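Long-range contact in cysteine synthase (Helicobacter pylori, PDB 6AHI), which uses pyridoxal 5'-phosphate to make L-cysteine and acetate from O-acetyl-L-serine and hydrogen sulfide, and also has cystathionine beta-synthase activity: residues P25-H38 with A279-P293. Sequence-based numbering, arbitrary orientation.
Sequences PIPLNSAIYAKLEH and AQRLPEGSQVLTIFP
Ala31 to Lys35 pair in parallel with Gln287 to Ile291, joining two neighbouring strands of the mixed sheet in the larger domain. Backbone bonds run from Ala31 N to Ser286 O through to Phe292 N and Lys35 O; Tyr33 N to Val288 O, at 2.8 Å, is among the shortest. At the far end, Ile291 and Pro293 approach Thr184 and Ser267, probable cofactor-binding residues.

Apolar contacts dominate the face with Ile32, Ala34 and Phe292, part of which helix 266-281 covers. Ala34 CB sits over the centre of the Phe292 ring, 3.5 Å from its centroid, a CH-pi contact. Leu36 and Phe292 lie side by side, pointing the same way, with Leu36 CD2 3.7 Å from Phe292 CD2. Ile32 CG1 packs on Ala279 CB.

On the other face, Gln287 OE1 reaches the edge of the Tyr33 ring in its plane, 3.0 Å from Tyr33 OH. A bend at chi2 (-75°) folds the Gln287 chain back, and its NE2 bonds Gly285 O at 3.1 Å.

Polar bonds tie the end of helix 266-281 and the turns before the strands. Gln280 NE2 meets a lone pair of Pro25 O at 2.8 Å. One water joins Leu28 N to Glu284 OE2; a second lies 2.6 Å from Ser30 OG and also meets Ala279 O.

The backbone thus fixes the register, while the polar groups fasten the helix end and the turns.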
loop_
_atom_site.group_PDB
_atom_site.type_symbol
_atom_site.label_atom_id
_atom_site.label_comp_id
_atom_site.label_asym_id
_atom_site.label_seq_id
_atom_site.Cartn_x
_atom_site.Cartn_y
_atom_site.Cartn_z
ATOM N N PRO A 25 -21.610 -15.975 -3.496
ATOM C CA PRO A 25 -23.073 -16.147 -3.611
ATOM C C PRO A 25 -23.898 -14.847 -3.605
ATOM O O PRO A 25 -24.594 -14.525 -2.690
ATOM C CB PRO A 25 -23.422 -17.037 -2.405
ATOM C CG PRO A 25 -22.293 -16.751 -1.401
ATOM C CD PRO A 25 -21.058 -16.626 -2.287
ATOM N N ILE A 26 -23.858 -14.134 -4.725
ATOM C CA ILE A 26 -24.563 -12.872 -4.945
ATOM C C ILE A 26 -25.651 -13.179 -5.973
ATOM O O ILE A 26 -25.370 -13.873 -6.930
ATOM C CB ILE A 26 -23.527 -11.841 -5.419
ATOM C CG1 ILE A 26 -22.516 -11.542 -4.310
ATOM C CG2 ILE A 26 -24.168 -10.566 -5.933
ATOM C CD1 ILE A 26 -21.244 -10.855 -4.775
ATOM N N PRO A 27 -26.933 -12.775 -5.807
ATOM C CA PRO A 27 -27.952 -13.120 -6.801
ATOM C C PRO A 27 -27.571 -12.730 -8.230
ATOM O O PRO A 27 -26.788 -11.830 -8.446
ATOM C CB PRO A 27 -29.201 -12.355 -6.337
ATOM C CG PRO A 27 -28.993 -12.217 -4.825
ATOM C CD PRO A 27 -27.491 -12.040 -4.671
ATOM N N LEU A 28 -28.164 -13.444 -9.183
ATOM C CA LEU A 28 -28.099 -13.151 -10.586
ATOM C C LEU A 28 -28.349 -11.653 -10.830
ATOM O O LEU A 28 -29.299 -11.087 -10.285
ATOM C CB LEU A 28 -29.140 -14.016 -11.307
ATOM C CG LEU A 28 -29.066 -13.950 -12.835
ATOM C CD1 LEU A 28 -27.704 -14.412 -13.340
ATOM C CD2 LEU A 28 -30.173 -14.780 -13.472
ATOM N N ASN A 29 -27.422 -11.029 -11.564
ATOM C CA ASN A 29 -27.476 -9.652 -12.057
ATOM C C ASN A 29 -27.248 -8.636 -10.937
ATOM O O ASN A 29 -27.291 -7.445 -11.193
ATOM C CB ASN A 29 -28.798 -9.355 -12.764
ATOM C CG ASN A 29 -28.939 -10.155 -14.042
ATOM O OD1 ASN A 29 -27.942 -10.378 -14.721
ATOM N ND2 ASN A 29 -30.149 -10.596 -14.341
ATOM N N SER A 30 -27.047 -9.093 -9.706
ATOM C CA SER A 30 -26.652 -8.218 -8.624
ATOM C C SER A 30 -25.123 -8.076 -8.616
ATOM O O SER A 30 -24.383 -8.872 -9.218
ATOM C CB SER A 30 -27.142 -8.744 -7.307
ATOM O OG SER A 30 -28.560 -8.784 -7.295
ATOM N N ALA A 31 -24.642 -7.069 -7.891
ATOM C CA ALA A 31 -23.226 -6.819 -7.740
ATOM C C ALA A 31 -22.963 -6.131 -6.400
ATOM O O ALA A 31 -23.823 -5.371 -5.900
ATOM C CB ALA A 31 -22.703 -5.950 -8.855
ATOM N N ILE A 32 -21.743 -6.337 -5.903
ATOM C CA ILE A 32 -21.205 -5.568 -4.811
ATOM C C ILE A 32 -20.038 -4.755 -5.378
ATOM O O ILE A 32 -19.121 -5.298 -5.965
ATOM C CB ILE A 32 -20.776 -6.457 -3.622
ATOM C CG1 ILE A 32 -21.953 -7.227 -3.017
ATOM C CG2 ILE A 32 -20.059 -5.614 -2.566
ATOM C CD1 ILE A 32 -21.546 -8.278 -2.031
ATOM N N TYR A 33 -20.061 -3.462 -5.074
ATOM C CA TYR A 33 -18.980 -2.562 -5.380
ATOM C C TYR A 33 -18.285 -2.165 -4.078
ATOM O O TYR A 33 -18.900 -1.585 -3.240
ATOM C CB TYR A 33 -19.506 -1.316 -6.063
ATOM C CG TYR A 33 -20.182 -1.610 -7.359
ATOM C CD1 TYR A 33 -19.443 -1.737 -8.515
ATOM C CD2 TYR A 33 -21.545 -1.797 -7.437
ATOM C CE1 TYR A 33 -20.048 -1.963 -9.737
ATOM C CE2 TYR A 33 -22.165 -2.073 -8.656
ATOM C CZ TYR A 33 -21.417 -2.137 -9.812
ATOM O OH TYR A 33 -22.024 -2.388 -11.026
ATOM N N ALA A 34 -16.983 -2.406 -4.012
ATOM C CA ALA A 34 -16.192 -2.013 -2.893
ATOM C C ALA A 34 -15.250 -0.908 -3.320
ATOM O O ALA A 34 -14.377 -1.086 -4.186
ATOM C CB ALA A 34 -15.407 -3.161 -2.328
ATOM N N LYS A 35 -15.424 0.235 -2.664
ATOM C CA LYS A 35 -14.513 1.325 -2.822
ATOM C C LYS A 35 -13.223 1.005 -2.065
ATOM O O LYS A 35 -13.263 0.751 -0.871
ATOM C CB LYS A 35 -15.234 2.586 -2.357
ATOM C CG LYS A 35 -14.447 3.852 -2.560
ATOM C CD LYS A 35 -14.332 4.255 -3.974
ATOM C CE LYS A 35 -14.056 5.737 -4.078
ATOM N NZ LYS A 35 -13.444 6.064 -5.372
ATOM N N LEU A 36 -12.093 0.983 -2.788
ATOM C CA LEU A 36 -10.821 0.502 -2.279
ATOM C C LEU A 36 -9.993 1.652 -1.665
ATOM O O LEU A 36 -8.951 2.049 -2.219
ATOM C CB LEU A 36 -10.046 -0.169 -3.419
ATOM C CG LEU A 36 -10.764 -1.330 -4.102
ATOM C CD1 LEU A 36 -9.814 -2.030 -5.060
ATOM C CD2 LEU A 36 -11.319 -2.289 -3.056
ATOM N N GLU A 37 -10.393 2.059 -0.468
ATOM C CA GLU A 37 -9.806 3.179 0.238
ATOM C C GLU A 37 -8.469 2.807 0.863
ATOM O O GLU A 37 -7.722 3.674 1.239
ATOM C CB GLU A 37 -10.791 3.664 1.283
ATOM C CG GLU A 37 -11.944 4.388 0.629
ATOM C CD GLU A 37 -11.493 5.635 -0.117
ATOM O OE1 GLU A 37 -10.850 6.517 0.535
ATOM O OE2 GLU A 37 -11.720 5.725 -1.365
ATOM N N HIS A 38 -8.172 1.513 0.924
ATOM C CA HIS A 38 -6.888 1.036 1.417
ATOM C C HIS A 38 -5.750 1.424 0.462
ATOM O O HIS A 38 -4.576 1.369 0.889
ATOM C CB HIS A 38 -6.940 -0.468 1.691
ATOM C CG HIS A 38 -6.978 -1.343 0.476
ATOM N ND1 HIS A 38 -8.025 -1.322 -0.426
ATOM C CD2 HIS A 38 -6.111 -2.278 0.041
ATOM C CE1 HIS A 38 -7.786 -2.215 -1.371
ATOM N NE2 HIS A 38 -6.625 -2.827 -1.097
ATOM N N ALA A 279 -26.748 -8.152 -0.089
ATOM C CA ALA A 279 -27.022 -8.525 -1.499
ATOM C C ALA A 279 -27.954 -9.748 -1.553
ATOM O O ALA A 279 -28.861 -9.802 -2.386
ATOM C CB ALA A 279 -25.755 -8.811 -2.267
ATOM N N GLN A 280 -27.753 -10.692 -0.621
ATOM C CA GLN A 280 -28.489 -11.945 -0.630
ATOM C C GLN A 280 -29.958 -11.729 -0.259
ATOM O O GLN A 280 -30.764 -12.575 -0.604
ATOM C CB GLN A 280 -27.823 -12.974 0.285
ATOM C CG GLN A 280 -26.618 -13.627 -0.380
ATOM C CD GLN A 280 -25.804 -14.467 0.572
ATOM O OE1 GLN A 280 -26.050 -14.486 1.771
ATOM N NE2 GLN A 280 -24.841 -15.203 0.032
ATOM N N ARG A 281 -30.300 -10.630 0.427
ATOM C CA ARG A 281 -31.671 -10.391 0.846
ATOM C C ARG A 281 -32.386 -9.458 -0.143
ATOM O O ARG A 281 -33.554 -9.228 0.016
ATOM C CB ARG A 281 -31.745 -9.846 2.281
ATOM C CG ARG A 281 -31.326 -8.388 2.465
ATOM C CD ARG A 281 -31.588 -7.795 3.843
ATOM N NE ARG A 281 -30.911 -8.508 4.921
ATOM C CZ ARG A 281 -29.742 -8.174 5.479
ATOM N NH1 ARG A 281 -29.167 -7.003 5.237
ATOM N NH2 ARG A 281 -29.150 -9.028 6.292
ATOM N N LEU A 282 -31.703 -8.945 -1.168
ATOM C CA LEU A 282 -32.318 -7.979 -2.105
ATOM C C LEU A 282 -32.664 -8.658 -3.427
ATOM O O LEU A 282 -32.070 -9.683 -3.767
ATOM C CB LEU A 282 -31.337 -6.829 -2.324
ATOM C CG LEU A 282 -31.092 -5.905 -1.136
ATOM C CD1 LEU A 282 -29.980 -4.927 -1.473
ATOM C CD2 LEU A 282 -32.353 -5.151 -0.740
ATOM N N PRO A 283 -33.603 -8.091 -4.229
ATOM C CA PRO A 283 -33.987 -8.678 -5.521
ATOM C C PRO A 283 -32.797 -8.821 -6.480
ATOM O O PRO A 283 -31.849 -8.046 -6.392
ATOM C CB PRO A 283 -34.951 -7.644 -6.140
ATOM C CG PRO A 283 -35.483 -6.861 -4.944
ATOM C CD PRO A 283 -34.365 -6.865 -3.928
ATOM N N GLU A 284 -32.874 -9.753 -7.428
ATOM C CA GLU A 284 -31.903 -9.836 -8.488
ATOM C C GLU A 284 -31.776 -8.451 -9.128
ATOM O O GLU A 284 -32.766 -7.754 -9.260
ATOM C CB GLU A 284 -32.349 -10.857 -9.547
ATOM C CG GLU A 284 -32.266 -12.275 -9.010
ATOM C CD GLU A 284 -32.706 -13.380 -9.951
ATOM O OE1 GLU A 284 -33.300 -13.071 -11.008
ATOM O OE2 GLU A 284 -32.462 -14.543 -9.607
ATOM N N GLY A 285 -30.562 -8.100 -9.543
ATOM C CA GLY A 285 -30.285 -6.825 -10.157
ATOM C C GLY A 285 -29.932 -5.734 -9.146
ATOM O O GLY A 285 -29.700 -4.627 -9.529
ATOM N N SER A 286 -29.859 -6.046 -7.858
ATOM C CA SER A 286 -29.540 -5.026 -6.866
ATOM C C SER A 286 -28.031 -4.709 -6.847
ATOM O O SER A 286 -27.208 -5.566 -7.108
ATOM C CB SER A 286 -30.035 -5.450 -5.528
ATOM O OG SER A 286 -31.458 -5.495 -5.515
ATOM N N GLN A 287 -27.679 -3.450 -6.541
ATOM C CA GLN A 287 -26.295 -2.980 -6.565
ATOM C C GLN A 287 -25.946 -2.474 -5.159
ATOM O O GLN A 287 -26.588 -1.576 -4.660
ATOM C CB GLN A 287 -26.088 -1.902 -7.627
ATOM C CG GLN A 287 -26.730 -2.217 -8.981
ATOM C CD GLN A 287 -25.949 -3.256 -9.743
ATOM O OE1 GLN A 287 -24.748 -3.142 -9.941
ATOM N NE2 GLN A 287 -26.642 -4.308 -10.158
ATOM N N VAL A 288 -24.978 -3.135 -4.507
ATOM C CA VAL A 288 -24.644 -2.839 -3.102
ATOM C C VAL A 288 -23.262 -2.192 -3.045
ATOM O O VAL A 288 -22.302 -2.764 -3.565
ATOM C CB VAL A 288 -24.706 -4.109 -2.238
ATOM C CG1 VAL A 288 -24.253 -3.859 -0.813
ATOM C CG2 VAL A 288 -26.102 -4.708 -2.255
ATOM N N LEU A 289 -23.168 -1.000 -2.445
ATOM C CA LEU A 289 -21.889 -0.323 -2.296
ATOM C C LEU A 289 -21.345 -0.570 -0.888
ATOM O O LEU A 289 -22.113 -0.424 0.094
ATOM C CB LEU A 289 -22.095 1.168 -2.508
ATOM C CG LEU A 289 -20.951 2.093 -2.113
ATOM C CD1 LEU A 289 -19.713 1.890 -2.977
ATOM C CD2 LEU A 289 -21.428 3.528 -2.184
ATOM N N THR A 290 -20.049 -0.878 -0.790
ATOM C CA THR A 290 -19.352 -0.909 0.514
ATOM C C THR A 290 -17.994 -0.185 0.385
ATOM O O THR A 290 -17.586 0.227 -0.668
ATOM C CB THR A 290 -19.298 -2.342 1.060
ATOM O OG1 THR A 290 -18.862 -2.348 2.427
ATOM C CG2 THR A 290 -18.370 -3.220 0.259
ATOM N N ILE A 291 -17.299 -0.049 1.512
ATOM C CA ILE A 291 -16.016 0.593 1.597
ATOM C C ILE A 291 -15.077 -0.372 2.312
ATOM O O ILE A 291 -15.440 -0.893 3.379
ATOM C CB ILE A 291 -16.104 1.939 2.353
ATOM C CG1 ILE A 291 -17.002 2.936 1.618
ATOM C CG2 ILE A 291 -14.717 2.526 2.594
ATOM C CD1 ILE A 291 -17.574 3.944 2.545
ATOM N N PHE A 292 -13.889 -0.565 1.743
ATOM C CA PHE A 292 -12.796 -1.282 2.371
ATOM C C PHE A 292 -11.834 -0.270 2.978
ATOM O O PHE A 292 -11.062 0.344 2.250
ATOM C CB PHE A 292 -12.073 -2.175 1.358
ATOM C CG PHE A 292 -12.862 -3.358 0.871
ATOM C CD1 PHE A 292 -14.105 -3.653 1.392
ATOM C CD2 PHE A 292 -12.352 -4.190 -0.114
ATOM C CE1 PHE A 292 -14.819 -4.754 0.960
ATOM C CE2 PHE A 292 -13.075 -5.283 -0.568
ATOM C CZ PHE A 292 -14.300 -5.579 -0.019
ATOM N N PRO A 293 -11.858 -0.048 4.307
ATOM C CA PRO A 293 -11.138 1.084 4.893
ATOM C C PRO A 293 -9.598 1.086 4.884
ATOM O O PRO A 293 -9.033 2.142 4.695
ATOM C CB PRO A 293 -11.678 1.149 6.333
ATOM C CG PRO A 293 -13.007 0.458 6.267
ATOM C CD PRO A 293 -12.774 -0.662 5.275
HETATM O O HOH W 1 -30.207 -15.373 -8.493
HETATM O O HOH W 2 -29.338 -8.833 -4.812
#